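Local coordinates for mandelate racemase/muconate lactonizing enzyme, C-terminal domain protein (Paracoccus denitrificans, PDB 4DWD), which binds magnesium and, as a member of the mandelate racemase branch of the enolase superfamily, may act as a hydro-lyase, at residues 52-57 against 92-97; 98-103 against 353-358; 145-150 against 185-190; 172-177 against 200-205; 287-292 against 315-320. All coordinates share one frame; numbering follows the deposited sequence.

Contact 1: 52-57 against 92-97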
# COMPACT_ATOMS: atom_id res chain seq x y z
N LEU B 52 32.36 -26.61 9.09
CA LEU B 52 33.72 -27.07 8.89
C LEU B 52 33.81 -28.16 7.81
O LEU B 52 34.76 -28.16 7.02
CB LEU B 52 34.32 -27.57 10.21
CG LEU B 52 34.55 -26.50 11.29
CD1 LEU B 52 35.07 -27.19 12.56
CD2 LEU B 52 35.52 -25.41 10.84
N GLY B 53 32.82 -29.05 7.77
CA GLY B 53 32.74 -30.06 6.71
C GLY B 53 32.56 -29.44 5.33
O GLY B 53 33.15 -29.89 4.35
N VAL B 54 31.74 -28.38 5.24
CA VAL B 54 31.55 -27.68 3.97
C VAL B 54 32.86 -27.00 3.55
O VAL B 54 33.24 -27.04 2.38
CB VAL B 54 30.36 -26.70 4.06
CG1 VAL B 54 30.34 -25.76 2.86
CG2 VAL B 54 29.04 -27.47 4.14
N VAL B 55 33.58 -26.40 4.51
CA VAL B 55 34.91 -25.86 4.18
C VAL B 55 35.83 -26.95 3.61
O VAL B 55 36.40 -26.79 2.53
CB VAL B 55 35.57 -25.17 5.40
CG1 VAL B 55 37.00 -24.75 5.10
CG2 VAL B 55 34.75 -23.96 5.85
N ALA B 56 35.96 -28.06 4.33
CA ALA B 56 36.90 -29.12 3.95
C ALA B 56 36.54 -29.78 2.61
O ALA B 56 37.41 -30.02 1.77
CB ALA B 56 36.99 -30.17 5.04
N ARG B 57 35.26 -30.07 2.40
CA ARG B 57 34.85 -30.83 1.21
C ARG B 57 34.62 -29.94 -0.00
O ARG B 57 34.95 -30.33 -1.13
CB ARG B 57 33.56 -31.61 1.47
CG ARG B 57 33.65 -32.79 2.42
CD ARG B 57 32.36 -33.60 2.36
NE ARG B 57 31.18 -32.79 2.65
CZ ARG B 57 30.77 -32.48 3.88
NH1 ARG B 57 31.44 -32.91 4.95
NH2 ARG B 57 29.70 -31.73 4.05
N THR B 92 26.69 -20.16 4.76
CA THR B 92 27.14 -18.78 4.90
C THR B 92 28.21 -18.62 5.99
O THR B 92 29.10 -17.79 5.84
CB THR B 92 26.00 -17.76 5.12
OG1 THR B 92 25.22 -18.12 6.28
CG2 THR B 92 25.07 -17.72 3.89
N ALA B 93 28.14 -19.41 7.06
CA ALA B 93 29.19 -19.36 8.10
C ALA B 93 30.51 -19.91 7.59
O ALA B 93 31.57 -19.37 7.90
CB ALA B 93 28.75 -20.09 9.36
N ALA B 94 30.46 -20.99 6.80
CA ALA B 94 31.66 -21.52 6.14
C ALA B 94 32.33 -20.47 5.26
O ALA B 94 33.55 -20.27 5.31
CB ALA B 94 31.31 -22.75 5.34
N LEU B 95 31.52 -19.79 4.46
CA LEU B 95 32.00 -18.72 3.58
C LEU B 95 32.55 -17.53 4.38
O LEU B 95 33.61 -17.00 4.05
CB LEU B 95 30.90 -18.28 2.62
CG LEU B 95 30.53 -19.34 1.58
CD1 LEU B 95 29.18 -19.02 0.95
CD2 LEU B 95 31.60 -19.44 0.50
N ALA B 96 31.83 -17.14 5.45
CA ALA B 96 32.28 -16.05 6.33
C ALA B 96 33.65 -16.36 6.91
O ALA B 96 34.52 -15.49 6.92
CB ALA B 96 31.28 -15.83 7.45
N ALA B 97 33.83 -17.59 7.39
CA ALA B 97 35.11 -17.97 8.00
C ALA B 97 36.26 -17.83 6.99
O ALA B 97 37.35 -17.33 7.34
CB ALA B 97 35.02 -19.40 8.52

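Contact 2: 98-103 against 353-358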
# COMPACT_ATOMS: atom_id res chain seq x y z
N CYS B 98 36.02 -18.26 5.75
CA CYS B 98 37.06 -18.16 4.73
C CYS B 98 37.34 -16.71 4.36
O CYS B 98 38.50 -16.35 4.15
CB CYS B 98 36.69 -18.98 3.49
SG CYS B 98 36.63 -20.76 3.80
N ASP B 99 36.30 -15.88 4.30
CA ASP B 99 36.49 -14.46 4.04
C ASP B 99 37.37 -13.80 5.08
O ASP B 99 38.29 -13.04 4.76
CB ASP B 99 35.14 -13.74 4.00
CG ASP B 99 35.29 -12.27 3.69
OD1 ASP B 99 35.38 -11.91 2.50
OD2 ASP B 99 35.33 -11.47 4.64
N ILE B 100 37.10 -14.10 6.35
CA ILE B 100 37.86 -13.48 7.44
C ILE B 100 39.34 -13.92 7.35
O ILE B 100 40.25 -13.09 7.48
CB ILE B 100 37.25 -13.83 8.81
CG1 ILE B 100 35.86 -13.18 8.98
CG2 ILE B 100 38.16 -13.32 9.94
CD1 ILE B 100 35.04 -13.80 10.10
N ALA B 101 39.57 -15.20 7.08
CA ALA B 101 40.93 -15.71 6.96
C ALA B 101 41.69 -15.05 5.80
O ALA B 101 42.88 -14.74 5.94
CB ALA B 101 40.92 -17.23 6.82
N LEU B 102 41.01 -14.84 4.67
CA LEU B 102 41.64 -14.21 3.51
C LEU B 102 41.95 -12.75 3.76
O LEU B 102 42.97 -12.25 3.31
CB LEU B 102 40.83 -14.41 2.22
CG LEU B 102 40.79 -15.87 1.74
CD1 LEU B 102 39.88 -16.03 0.52
CD2 LEU B 102 42.19 -16.41 1.44
N TRP B 103 41.08 -12.07 4.51
CA TRP B 103 41.37 -10.69 4.95
C TRP B 103 42.55 -10.61 5.88
O TRP B 103 43.35 -9.66 5.81
CB TRP B 103 40.14 -10.08 5.61
CG TRP B 103 39.29 -9.31 4.64
CD1 TRP B 103 38.08 -9.69 4.08
CD2 TRP B 103 39.56 -7.97 4.11
NE1 TRP B 103 37.60 -8.71 3.25
CE2 TRP B 103 38.44 -7.65 3.21
CE3 TRP B 103 40.59 -7.06 4.26
CZ2 TRP B 103 38.37 -6.44 2.52
CZ3 TRP B 103 40.52 -5.85 3.54
CH2 TRP B 103 39.43 -5.55 2.70
N PRO B 353 49.35 -5.88 11.47
CA PRO B 353 48.79 -6.25 10.17
C PRO B 353 47.73 -7.35 10.24
O PRO B 353 47.79 -8.23 11.12
CB PRO B 353 50.02 -6.72 9.39
CG PRO B 353 51.13 -5.89 9.97
CD PRO B 353 50.82 -5.88 11.44
N GLY B 354 46.75 -7.29 9.34
CA GLY B 354 45.68 -8.27 9.32
C GLY B 354 44.71 -8.04 10.46
O GLY B 354 44.39 -6.90 10.80
N LEU B 355 44.22 -9.12 11.07
CA LEU B 355 43.35 -9.03 12.23
C LEU B 355 44.08 -8.55 13.48
O LEU B 355 43.51 -7.85 14.31
CB LEU B 355 42.76 -10.41 12.56
CG LEU B 355 41.68 -10.91 11.61
CD1 LEU B 355 41.46 -12.38 11.90
CD2 LEU B 355 40.38 -10.12 11.75
N GLY B 356 45.33 -8.96 13.61
CA GLY B 356 46.10 -8.67 14.81
C GLY B 356 45.85 -9.64 15.95
O GLY B 356 46.27 -9.38 17.07
N ILE B 357 45.18 -10.76 15.67
CA ILE B 357 44.91 -11.79 16.68
C ILE B 357 46.17 -12.65 16.80
O ILE B 357 46.81 -12.97 15.80
CB ILE B 357 43.67 -12.66 16.34
CG1 ILE B 357 43.37 -13.63 17.49
CG2 ILE B 357 43.87 -13.47 15.07
CD1 ILE B 357 42.10 -13.37 18.24
N VAL B 358 46.51 -13.01 18.04
CA VAL B 358 47.70 -13.81 18.32
C VAL B 358 47.29 -15.18 18.86
O VAL B 358 46.63 -15.29 19.90
CB VAL B 358 48.64 -13.08 19.31
CG1 VAL B 358 49.81 -13.97 19.70
CG2 VAL B 358 49.13 -11.76 18.72

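Contact 3: 145-150 against 185-190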
# COMPACT_ATOMS: atom_id res chain seq x y z
N ARG B 145 22.23 -10.66 40.52
CA ARG B 145 23.59 -11.01 40.93
C ARG B 145 24.55 -11.09 39.74
O ARG B 145 25.65 -10.55 39.79
CB ARG B 145 23.60 -12.32 41.73
CG ARG B 145 24.98 -12.63 42.29
CD ARG B 145 25.02 -13.87 43.15
NE ARG B 145 26.33 -14.01 43.80
CZ ARG B 145 26.72 -13.39 44.92
NH1 ARG B 145 25.92 -12.55 45.59
NH2 ARG B 145 27.95 -13.61 45.37
N GLU B 146 24.12 -11.75 38.67
CA GLU B 146 24.99 -11.93 37.52
C GLU B 146 25.22 -10.61 36.79
O GLU B 146 26.34 -10.31 36.37
CB GLU B 146 24.43 -13.00 36.58
CG GLU B 146 25.29 -13.28 35.34
CD GLU B 146 26.70 -13.80 35.61
OE1 GLU B 146 27.08 -14.12 36.77
OE2 GLU B 146 27.46 -13.89 34.63
N VAL B 147 24.17 -9.79 36.65
CA VAL B 147 24.36 -8.48 36.03
C VAL B 147 25.35 -7.64 36.84
O VAL B 147 26.27 -7.04 36.28
CB VAL B 147 23.02 -7.73 35.83
CG1 VAL B 147 23.27 -6.30 35.36
CG2 VAL B 147 22.13 -8.48 34.85
N ALA B 148 25.19 -7.60 38.17
CA ALA B 148 26.09 -6.83 39.02
C ALA B 148 27.53 -7.33 38.87
O ALA B 148 28.45 -6.52 38.77
CB ALA B 148 25.65 -6.91 40.48
N ARG B 149 27.70 -8.65 38.81
CA ARG B 149 29.04 -9.23 38.65
C ARG B 149 29.72 -8.78 37.35
O ARG B 149 30.88 -8.35 37.37
CB ARG B 149 28.95 -10.76 38.70
CG ARG B 149 30.29 -11.47 38.72
CD ARG B 149 30.11 -12.98 38.61
NE ARG B 149 29.71 -13.40 37.26
CZ ARG B 149 30.55 -13.54 36.24
NH1 ARG B 149 31.85 -13.30 36.40
NH2 ARG B 149 30.09 -13.92 35.05
N ARG B 150 29.00 -8.89 36.24
CA ARG B 150 29.55 -8.56 34.92
C ARG B 150 29.84 -7.06 34.84
O ARG B 150 30.86 -6.64 34.29
CB ARG B 150 28.58 -8.96 33.80
CG ARG B 150 28.26 -10.45 33.66
CD ARG B 150 29.29 -11.25 32.87
NE ARG B 150 29.70 -10.57 31.64
CZ ARG B 150 29.19 -10.78 30.43
NH1 ARG B 150 28.24 -11.70 30.23
NH2 ARG B 150 29.63 -10.06 29.41
N ARG B 185 16.72 -2.75 36.07
CA ARG B 185 16.66 -1.28 36.05
C ARG B 185 16.96 -0.71 37.44
O ARG B 185 17.71 0.26 37.57
CB ARG B 185 15.31 -0.80 35.52
CG ARG B 185 15.02 0.68 35.78
CD ARG B 185 16.01 1.61 35.09
NE ARG B 185 15.86 1.58 33.64
CZ ARG B 185 16.76 2.00 32.76
NH1 ARG B 185 17.94 2.49 33.15
NH2 ARG B 185 16.48 1.91 31.47
N GLU B 186 16.39 -1.32 38.47
CA GLU B 186 16.60 -0.83 39.83
C GLU B 186 18.07 -0.96 40.25
O GLU B 186 18.62 -0.07 40.93
CB GLU B 186 15.66 -1.54 40.81
CG GLU B 186 14.22 -1.13 40.59
CD GLU B 186 13.21 -1.80 41.49
OE1 GLU B 186 13.61 -2.50 42.45
OE2 GLU B 186 12.00 -1.62 41.24
N LEU B 187 18.70 -2.05 39.85
CA LEU B 187 20.13 -2.24 40.11
C LEU B 187 21.01 -1.19 39.44
O LEU B 187 21.89 -0.60 40.07
CB LEU B 187 20.57 -3.64 39.67
CG LEU B 187 22.07 -3.95 39.65
CD1 LEU B 187 22.57 -4.15 41.08
CD2 LEU B 187 22.36 -5.17 38.80
N LEU B 188 20.77 -0.98 38.15
CA LEU B 188 21.69 -0.20 37.32
C LEU B 188 21.46 1.30 37.41
O LEU B 188 22.34 2.09 37.07
CB LEU B 188 21.64 -0.67 35.87
CG LEU B 188 22.10 -2.11 35.66
CD1 LEU B 188 21.97 -2.47 34.19
CD2 LEU B 188 23.53 -2.34 36.16
N GLY B 189 20.27 1.70 37.87
CA GLY B 189 19.93 3.11 37.97
C GLY B 189 19.22 3.66 36.74
O GLY B 189 19.22 3.02 35.68
N PRO B 190 18.63 4.87 36.87
CA PRO B 190 17.74 5.41 35.84
C PRO B 190 18.45 5.82 34.54
O PRO B 190 17.80 5.86 33.50
CB PRO B 190 17.09 6.63 36.52
CG PRO B 190 18.00 6.97 37.65
CD PRO B 190 18.61 5.68 38.10

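Contact 4: 172-177 against 200-205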
# COMPACT_ATOMS: atom_id res chain seq x y z
N VAL B 172 6.09 -17.80 27.79
CA VAL B 172 6.19 -18.68 28.97
C VAL B 172 5.91 -18.00 30.31
O VAL B 172 5.18 -18.54 31.15
CB VAL B 172 7.58 -19.39 29.00
CG1 VAL B 172 7.82 -20.08 30.33
CG2 VAL B 172 7.68 -20.37 27.84
N ASP B 173 6.48 -16.82 30.51
CA ASP B 173 6.40 -16.20 31.83
C ASP B 173 6.58 -14.69 31.70
O ASP B 173 7.54 -14.11 32.21
CB ASP B 173 7.47 -16.78 32.77
CG ASP B 173 7.42 -16.16 34.16
OD1 ASP B 173 6.36 -15.59 34.55
OD2 ASP B 173 8.44 -16.26 34.88
N ILE B 174 5.63 -14.06 31.02
CA ILE B 174 5.70 -12.62 30.78
C ILE B 174 5.79 -11.78 32.09
O ILE B 174 6.64 -10.89 32.17
CB ILE B 174 4.57 -12.15 29.84
CG1 ILE B 174 4.87 -12.61 28.40
CG2 ILE B 174 4.41 -10.63 29.89
CD1 ILE B 174 3.67 -12.56 27.47
N PRO B 175 4.96 -12.09 33.12
CA PRO B 175 5.10 -11.33 34.37
C PRO B 175 6.49 -11.46 35.01
O PRO B 175 7.06 -10.47 35.47
CB PRO B 175 4.02 -11.94 35.27
CG PRO B 175 3.01 -12.50 34.33
CD PRO B 175 3.81 -13.01 33.16
N GLY B 176 7.04 -12.67 35.01
CA GLY B 176 8.37 -12.91 35.57
C GLY B 176 9.45 -12.21 34.76
O GLY B 176 10.42 -11.68 35.32
N ASP B 177 9.28 -12.17 33.44
CA ASP B 177 10.25 -11.52 32.58
C ASP B 177 10.30 -10.02 32.87
O ASP B 177 11.37 -9.42 32.97
CB ASP B 177 9.90 -11.74 31.10
CG ASP B 177 10.00 -13.19 30.67
OD1 ASP B 177 10.52 -14.04 31.42
OD2 ASP B 177 9.53 -13.47 29.55
N ASN B 200 13.54 -14.72 20.74
CA ASN B 200 12.43 -15.27 19.95
C ASN B 200 11.31 -15.85 20.81
O ASN B 200 10.57 -16.72 20.37
CB ASN B 200 12.96 -16.30 18.94
CG ASN B 200 14.16 -15.80 18.17
OD1 ASN B 200 15.27 -16.27 18.39
ND2 ASN B 200 13.94 -14.85 17.26
N GLY B 201 11.18 -15.33 22.04
CA GLY B 201 10.33 -15.98 23.03
C GLY B 201 8.86 -15.62 23.01
O GLY B 201 8.10 -16.23 23.76
N TYR B 202 8.44 -14.66 22.19
CA TYR B 202 7.06 -14.15 22.30
C TYR B 202 6.25 -14.22 21.03
O TYR B 202 6.78 -14.22 19.91
CB TYR B 202 7.04 -12.69 22.77
CG TYR B 202 7.79 -12.45 24.05
CD1 TYR B 202 7.45 -13.12 25.23
CD2 TYR B 202 8.83 -11.54 24.09
CE1 TYR B 202 8.16 -12.90 26.40
CE2 TYR B 202 9.54 -11.30 25.26
CZ TYR B 202 9.20 -11.99 26.41
OH TYR B 202 9.91 -11.77 27.56
N SER B 203 4.94 -14.29 21.23
CA SER B 203 3.99 -14.06 20.15
C SER B 203 3.98 -12.57 19.81
O SER B 203 4.57 -11.76 20.54
CB SER B 203 2.60 -14.46 20.63
OG SER B 203 2.20 -13.68 21.76
N VAL B 204 3.32 -12.17 18.73
CA VAL B 204 3.19 -10.74 18.46
C VAL B 204 2.54 -10.01 19.66
O VAL B 204 3.05 -8.98 20.12
CB VAL B 204 2.37 -10.49 17.18
CG1 VAL B 204 2.02 -9.01 17.04
CG2 VAL B 204 3.15 -10.97 15.96
N GLY B 205 1.44 -10.55 20.18
CA GLY B 205 0.76 -9.92 21.31
C GLY B 205 1.62 -9.89 22.56
O GLY B 205 1.65 -8.89 23.28
O HOH W 1 8.64 -17.24 26.31

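Contact 5: 287-292 against 315-320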
# COMPACT_ATOMS: atom_id res chain seq x y z
N LEU B 287 24.09 -1.18 3.10
CA LEU B 287 22.64 -1.32 2.95
C LEU B 287 21.92 -0.60 4.09
O LEU B 287 20.91 0.08 3.86
CB LEU B 287 22.25 -2.80 2.91
CG LEU B 287 20.75 -3.11 2.80
CD1 LEU B 287 20.21 -2.69 1.43
CD2 LEU B 287 20.51 -4.59 3.04
N ALA B 288 22.41 -0.77 5.32
CA ALA B 288 21.80 -0.09 6.47
C ALA B 288 21.86 1.42 6.30
O ALA B 288 20.88 2.12 6.59
CB ALA B 288 22.49 -0.51 7.77
N HIS B 289 23.00 1.93 5.83
CA HIS B 289 23.17 3.38 5.61
C HIS B 289 22.25 3.89 4.52
O HIS B 289 21.70 4.98 4.62
CB HIS B 289 24.63 3.71 5.29
CG HIS B 289 24.94 5.19 5.30
ND1 HIS B 289 24.63 5.98 6.34
CD2 HIS B 289 25.55 6.00 4.34
CE1 HIS B 289 25.02 7.25 6.06
NE2 HIS B 289 25.58 7.26 4.84
N ALA B 290 22.05 3.09 3.48
CA ALA B 290 21.13 3.45 2.40
C ALA B 290 19.71 3.63 2.90
O ALA B 290 18.98 4.46 2.38
CB ALA B 290 21.16 2.39 1.30
N HIS B 291 19.32 2.85 3.91
CA HIS B 291 17.93 2.82 4.42
C HIS B 291 17.70 3.53 5.73
O HIS B 291 16.56 3.58 6.21
CB HIS B 291 17.45 1.37 4.53
CG HIS B 291 17.12 0.73 3.20
ND1 HIS B 291 15.90 0.83 2.63
CD2 HIS B 291 17.90 -0.05 2.35
CE1 HIS B 291 15.90 0.15 1.46
NE2 HIS B 291 17.13 -0.37 1.28
N GLY B 292 18.75 4.11 6.32
CA GLY B 292 18.60 4.84 7.57
C GLY B 292 18.30 3.95 8.76
O GLY B 292 17.50 4.31 9.62
N THR B 315 35.13 1.25 11.46
CA THR B 315 34.88 2.00 10.21
C THR B 315 33.48 2.61 10.14
O THR B 315 33.19 3.36 9.21
CB THR B 315 35.06 1.13 8.93
OG1 THR B 315 33.92 0.27 8.75
CG2 THR B 315 36.36 0.32 8.96
N LEU B 316 32.63 2.27 11.10
CA LEU B 316 31.22 2.70 11.10
C LEU B 316 31.11 4.12 11.62
O LEU B 316 31.45 4.40 12.76
CB LEU B 316 30.37 1.74 11.94
CG LEU B 316 28.86 1.99 12.02
CD1 LEU B 316 28.17 1.76 10.68
CD2 LEU B 316 28.21 1.12 13.09
N MSE B 317 30.63 5.03 10.77
CA MSE B 317 30.53 6.44 11.14
C MSE B 317 29.54 6.62 12.27
O MSE B 317 29.92 7.07 13.36
CB MSE B 317 30.15 7.26 9.92
CG MSE B 317 30.05 8.74 10.28
SE MSE B 317 29.65 9.79 8.67
CE MSE B 317 28.11 8.73 8.02
N HIS B 318 28.28 6.27 12.01
CA HIS B 318 27.21 6.48 13.00
C HIS B 318 27.03 5.29 13.87
O HIS B 318 26.00 4.59 13.79
CB HIS B 318 25.88 6.84 12.32
CG HIS B 318 25.90 8.14 11.57
ND1 HIS B 318 25.25 8.32 10.41
CD2 HIS B 318 26.53 9.36 11.86
CE1 HIS B 318 25.44 9.58 9.97
NE2 HIS B 318 26.23 10.21 10.86
N MSE B 319 28.03 5.01 14.70
CA MSE B 319 27.91 3.98 15.73
C MSE B 319 26.97 4.47 16.81
O MSE B 319 27.18 5.54 17.39
CB MSE B 319 29.27 3.60 16.30
CG MSE B 319 29.33 2.11 16.62
SE MSE B 319 31.11 1.47 17.20
CE MSE B 319 30.82 2.15 19.00
N THR B 320 25.91 3.71 17.07
CA THR B 320 24.85 4.12 18.00
C THR B 320 24.76 3.26 19.25
O THR B 320 24.22 3.70 20.27
CB THR B 320 23.48 4.09 17.30
OG1 THR B 320 23.29 2.79 16.70
CG2 THR B 320 23.39 5.17 16.24
O HOH W 2 23.03 6.91 8.57

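Contact 1: 52-57 against 92-97
Val54 and Val55 pack on Ala94 in a buried, wholly apolar helix-to-helix contact of the N-terminal capping domain, where helix 49-63 lies against helix 90-110. The methyl of Ala94 is the one side chain that segment 92-97 brings into contact. Its CB is reached by Val55 CG2 at 3.7 Å and by Val54 CG1 at 4.0 Å, so it is met by consecutive residues of the facing turn. Different branches do the work: in Val54 the touching methyl is CG1, anti to the backbone N (chi1 168°), whereas in Val55 it is CG2, which lies beside the backbone N. Val55 CG2 also approaches the carbonyl oxygen of Ala94, at 3.9 Å. With so small a residue at the meeting point, the backbones come close, Val55 CA and Ala94 CA being 5.8 Å apart. No hydrogen bond links the two segments, and the contact is van der Waals packing. Ala94 also rests on Ile59, one turn beyond Val55 on the first helix, and Val54 touches Leu82 in a loop. On the sheet side, Val55 reaches Val8 of strand 5-14 and Val28 of strand 24-32, while Ala97 of the second helix meets Val28 as well.

Contact 2: 98-103 against 353-358
Gly354 approaches helix 90-110 first, its CA lying 4.4 Å from the carbonyl oxygen of Trp103, while Gly354 CA and Trp103 CA are 6.6 Å apart. Its positive phi of 74° favours glycine. Leu355 follows and makes the side-chain contact. Its CG stands beside the backbone N (chi1 -73°), which carries CD1 to within 4.0 Å of Ile100 CG2, the methyl branch of the isoleucine. The two side chains cross at about a right angle. The main chain of Leu355 is held at both ends, N by Asp104 OD1 and O by His311 NE2, so the residue is fixed by polar bonds while its side chain fills an apolar place beside Phe307 and Ile114. The contact joins the two domains of the enolase superfamily fold: helix 90-110 belongs to the capping domain, and the loop 353-358 leaves the barrel domain on its way to the last strands of the cap. Ile100 likewise spans this boundary, touching Val304 and Ala308 of helix 304-314. On the same helix as Ile100, the Trp103 ring has Asp99 CG at its edge and in its plane, and both Trp103 NE1 and Asp99 OD1 bond to Thr279 OG1. At Gly356 the backbone angles again call for glycine, and from there the chain turns away from the helix through Ile357 and Val358.

Contact 3: 145-150 against 185-190
Two guanidinium groups, each used at its edge, flank the packing of Val147 on Leu187, where helices 140-154 and 174-188 lie side by side on the outside of the enolase-type beta/alpha barrel. That of Arg149 meets the Glu146 carboxylate side-on in a salt bridge within one helix turn, NE to OE1 at 2.8 Å and NH2 to OE2 at 2.7 Å. Both oxygens are met on the syn side, though tilted out of the carboxylate plane, more so at OE1. The guanidinium of Arg185 points NH1 at Gly189 O (2.9 Å), in the carbonyl plane. Gly189, the first residue beyond the helix, has positive phi, and Arg185 ties that end down by also bonding Ala192 O and Leu217 O. Val147 and Leu188 reach inward to Val159 of strand 158-162. The seam itself is apolar, and no hydrogen bond crosses it. Val147 and Leu187 slide past one another in opposite directions, while Leu188 crosses Val147 at about a right angle. One methyl of the valine serves both leucines: CG1, anti to the backbone N (chi1 173°), lies 3.7 Å from Leu187 CD2 and 4.0 Å from Leu188 CD2. Leu187 CD2 also lies 4.1 Å from Ala148 CB.

Contact 4: 172-177 against 200-205
Tyr202 and Asp177 both carry CG beside the backbone N (chi1 -54° and -65°), and these torsions send the phenol and the carboxylate at one another from opposite directions. They meet between two N-terminal helix ends of the beta/alpha barrel: Asp173 is the N-cap of helix 174-188, and Ser203 that of helix 204-216. Tyr202 OH donates to Asp177 OD2 over 2.6 Å, a short bond. OD2 sits at the ring edge, near its plane, and is approached on the anti side, tilted out of the carboxylate plane, with the carboxylate and ring planes 57° apart. The other oxygen, OD1, takes a weak bond from Trp163 NE1. Ile174 crosses the ring obliquely, its CG1 lying 3.9 Å from Tyr202 CE1, and Val210 touches both residues from the next helix. A phenylalanine in place of Tyr202 could keep this apolar contact but would probably leave the buried Asp177 OD2 without its hydroxyl donor. In the first cap, Asp173 OD1 accepts from Gly176 N at 3.0 Å, from above the carboxylate plane. Ser203 OG caps Gly206 N and bonds Asp171 OD2. The Tyr202 side chain is about 9 Å from that of Asp197, a calcium ligand in a crystal structure of this protein. A water bridges the backbones, accepting from Val172 N at 3.0 Å and donating to Gly201 O at 2.8 Å.

Contact 5: 287-292 against 315-320
A water-bridged pair of histidines, His289 and His318, marks this small surface contact, set where neighbouring subunits of the assembly come together. The water oxygen lies 2.9 Å from His289 ND1 and 3.2 Å from His318 ND1, at the edge and in the plane of both rings. His289 ND1 and His318 ND1 are 4.7 Å apart, so the water spans a gap too wide for a direct bond. Direct contact comes from Met317, present as selenomethionine. Its chain runs extended from the backbone and then bends at chi3 (50°), which brings the methyl CE 3.9 Å from His289 CE1. The same CE sits 3.4 Å above one face of the His318 ring, offset toward its rim, so this one methyl touches both imidazoles. His289 has CG anti to its main-chain nitrogen (chi1 -169°), which swings the ring toward the loop, CE1 foremost. In the barrel domain the contact joins the C-terminal part of helix 277-291 to the loop that leads from helix 304-314 into strand 323-325. His318 is the centre of an inverse gamma turn there, closed by a weak bond of 3.1 Å from Met319 N to Met317 O. The far nitrogen of its ring, NE2, is hydrogen-bonded to Arg167 O of a neighbouring subunit, which, with the water at ND1, is likely to hold the ring's rotation. Another subunit approaches the helix side: its Gln255 NE2 bonds His289 O, and its His291 pairs with His291 of this chain, NE2 to NE2.

How the contacts relate
Contacts 1 and 2 share helix 90-110 and touch through Val55 CG1 and Cys98 SG, 4.2 Å apart; contact 1 lies within the capping domain, whereas contact 2 ties that domain to the barrel. Contacts 3, 4 and 5 all fall inside the sequence loop that contact 2 closes. Contacts 3 and 4 use the two ends of helix 174-188, their centres about 22 Å apart. Asp197, which with Glu223 and Glu249 binds calcium in a crystal structure of this protein, is about 9 Å from Tyr202 and about 12 Å from Val147, side chain to side chain. Contact 5 is away from that site, centre to centre about 23 Å from contact 2 and about 31 Å from contact 4.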